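Local coordinates for catechol 1,2-dioxygenase (Acinetobacter sp., PDB 1DMH), which catalyses the iron(III)-dependent intradiol cleavage of catechol by dioxygen to cis,cis-muconate, the first step in converting catechol through the beta-ketoadipate pathway, at residues L134-T139 with A223-F228. Numbering follows the deposited sequence.
With FE (Fe (III) ion), chain C; MCT (4-methylcatechol), chain D.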
loop_
_atom_site.group_PDB
_atom_site.type_symbol
_atom_site.label_atom_id
_atom_site.label_comp_id
_atom_site.label_asym_id
_atom_site.label_seq_id
_atom_site.Cartn_x
_atom_site.Cartn_y
_atom_site.Cartn_z
ATOM N N LEU A 134 30.043 -1.631 25.142
ATOM C CA LEU A 134 30.618 -2.267 23.959
ATOM C C LEU A 134 31.658 -1.326 23.361
ATOM O O LEU A 134 31.360 -0.151 23.134
ATOM C CB LEU A 134 29.528 -2.488 22.897
ATOM C CG LEU A 134 29.667 -3.512 21.766
ATOM C CD1 LEU A 134 29.091 -2.889 20.527
ATOM C CD2 LEU A 134 31.058 -3.979 21.555
ATOM N N ILE A 135 32.868 -1.832 23.122
ATOM C CA ILE A 135 33.942 -1.043 22.483
ATOM C C ILE A 135 33.988 -1.679 21.083
ATOM O O ILE A 135 34.297 -2.867 20.954
ATOM C CB ILE A 135 35.346 -1.259 23.169
ATOM C CG1 ILE A 135 35.296 -0.814 24.629
ATOM C CG2 ILE A 135 36.458 -0.518 22.412
ATOM C CD1 ILE A 135 34.891 0.603 24.811
ATOM N N LEU A 136 33.663 -0.915 20.045
ATOM C CA LEU A 136 33.649 -1.458 18.686
ATOM C C LEU A 136 34.705 -0.683 17.901
ATOM O O LEU A 136 34.703 0.539 17.879
ATOM C CB LEU A 136 32.279 -1.228 18.075
ATOM C CG LEU A 136 31.686 -1.977 16.871
ATOM C CD1 LEU A 136 30.877 -0.942 16.106
ATOM C CD2 LEU A 136 32.703 -2.642 15.981
ATOM N N HIS A 137 35.610 -1.395 17.260
ATOM C CA HIS A 137 36.640 -0.704 16.518
ATOM C C HIS A 137 37.119 -1.526 15.332
ATOM O O HIS A 137 36.843 -2.721 15.219
ATOM C CB HIS A 137 37.796 -0.360 17.473
ATOM C CG HIS A 137 38.423 -1.555 18.126
ATOM N ND1 HIS A 137 39.513 -2.208 17.594
ATOM C CD2 HIS A 137 38.087 -2.241 19.247
ATOM C CE1 HIS A 137 39.825 -3.242 18.357
ATOM N NE2 HIS A 137 38.976 -3.285 19.367
ATOM N N GLY A 138 37.819 -0.864 14.427
ATOM C CA GLY A 138 38.319 -1.557 13.268
ATOM C C GLY A 138 39.091 -0.616 12.388
ATOM O O GLY A 138 39.322 0.536 12.744
ATOM N N THR A 139 39.489 -1.121 11.231
ATOM C CA THR A 139 40.244 -0.335 10.275
ATOM C C THR A 139 39.485 -0.337 8.958
ATOM O O THR A 139 38.836 -1.324 8.618
ATOM C CB THR A 139 41.650 -0.960 10.023
ATOM O OG1 THR A 139 42.397 -0.993 11.249
ATOM C CG2 THR A 139 42.418 -0.149 8.959
ATOM N N ALA A 223 20.470 -9.376 16.902
ATOM C CA ALA A 223 21.121 -8.121 17.307
ATOM C C ALA A 223 22.148 -7.797 16.216
ATOM O O ALA A 223 22.933 -8.655 15.831
ATOM C CB ALA A 223 21.812 -8.300 18.647
ATOM N N HIS A 224 22.140 -6.553 15.735
ATOM C CA HIS A 224 23.032 -6.136 14.654
ATOM C C HIS A 224 23.359 -4.636 14.732
ATOM O O HIS A 224 22.673 -3.859 15.412
ATOM C CB HIS A 224 22.372 -6.399 13.301
ATOM C CG HIS A 224 21.082 -5.665 13.138
ATOM N ND1 HIS A 224 19.914 -6.075 13.752
ATOM C CD2 HIS A 224 20.802 -4.484 12.544
ATOM C CE1 HIS A 224 18.970 -5.176 13.539
ATOM N NE2 HIS A 224 19.482 -4.201 12.808
ATOM N N ILE A 225 24.416 -4.256 14.019
ATOM C CA ILE A 225 24.887 -2.870 13.971
ATOM C C ILE A 225 25.026 -2.477 12.498
ATOM O O ILE A 225 25.648 -3.196 11.723
ATOM C CB ILE A 225 26.249 -2.750 14.681
ATOM C CG1 ILE A 225 26.082 -3.147 16.156
ATOM C CG2 ILE A 225 26.800 -1.322 14.535
ATOM C CD1 ILE A 225 27.392 -3.315 16.912
ATOM N N HIS A 226 24.435 -1.347 12.121
ATOM C CA HIS A 226 24.469 -0.861 10.735
ATOM C C HIS A 226 25.707 -0.012 10.438
ATOM O O HIS A 226 26.198 0.695 11.309
ATOM C CB HIS A 226 23.250 0.025 10.467
ATOM C CG HIS A 226 21.948 -0.703 10.503
ATOM N ND1 HIS A 226 21.412 -1.325 9.388
ATOM C CD2 HIS A 226 21.077 -0.921 11.517
ATOM C CE1 HIS A 226 20.264 -1.891 9.720
ATOM N NE2 HIS A 226 20.039 -1.661 11.002
ATOM N N TYR A 227 26.170 -0.074 9.192
ATOM C CA TYR A 227 27.294 0.719 8.723
ATOM C C TYR A 227 27.044 1.325 7.336
ATOM O O TYR A 227 26.443 0.687 6.462
ATOM C CB TYR A 227 28.557 -0.127 8.519
ATOM C CG TYR A 227 29.319 -0.577 9.732
ATOM C CD1 TYR A 227 28.898 -1.678 10.480
ATOM C CD2 TYR A 227 30.494 0.075 10.101
ATOM C CE1 TYR A 227 29.642 -2.130 11.577
ATOM C CE2 TYR A 227 31.251 -0.354 11.188
ATOM C CZ TYR A 227 30.828 -1.456 11.920
ATOM O OH TYR A 227 31.593 -1.891 12.974
ATOM N N PHE A 228 27.537 2.553 7.162
ATOM C CA PHE A 228 27.611 3.248 5.877
ATOM C C PHE A 228 29.109 3.608 5.936
ATOM O O PHE A 228 29.597 4.082 6.965
ATOM C CB PHE A 228 26.853 4.569 5.836
ATOM C CG PHE A 228 25.480 4.483 5.254
ATOM C CD1 PHE A 228 25.125 3.474 4.364
ATOM C CD2 PHE A 228 24.544 5.436 5.581
ATOM C CE1 PHE A 228 23.828 3.427 3.815
ATOM C CE2 PHE A 228 23.251 5.402 5.044
ATOM C CZ PHE A 228 22.893 4.395 4.159
HETATM FE FE FE C . 18.550 -2.484 12.221
HETATM C C1 MCT D . 14.492 -3.866 9.526
HETATM C C2 MCT D . 15.848 -3.545 9.341
HETATM C C3 MCT D . 16.593 -3.119 10.461
HETATM O O3 MCT D . 17.917 -2.804 10.296
HETATM C C4 MCT D . 16.024 -3.012 11.719
HETATM O O4 MCT D . 16.797 -2.597 12.775
HETATM C C5 MCT D . 14.706 -3.320 11.924
HETATM C C6 MCT D . 13.899 -3.772 10.761
HETATM C C MCT D . 13.657 -4.330 8.318
HETATM O O HOH W 1 16.627 -1.637 10.730
#
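With the CA atoms of Leu136 and Ile225 nearest each other, two strands run in roughly the same direction, their axes 11.7 Å apart and inclined at 36°, a face-to-face packing of the beta-sandwich core rather than pairing within a sheet. Leu134 and Ile225 reach toward each other tip to tip, CD1 of Leu134 lying 4.0 Å from CD1 of Ile225. CG1 of Ile225 stands anti to its carbonyl carbon (chi1 -62°) and CD1 continues the extended chain (chi2 169°), which carries this methyl across to both leucines; CD1 of Leu136 is 4.3 Å from it. Tyr227 comes from the opposite direction to Leu136 and sets its OH against both CD methyls of Leu136, 3.3 Å from CD2, while CD1 of Leu136 approaches the ring obliquely. The buried hydroxyl is hydrogen-bonded to the OH of Tyr190 on strand 189-195. On the side of strand 220-230 turned away from strand 133-141, His224 and His226 bind the iron through NE2, at 2.0 Å from NE2 of His224, with Tyr164 and both oxygens of 4-methylcatechol as further ligands. Behind these histidines, the strands thus meet by dispersion contacts and one satisfied buried hydroxyl.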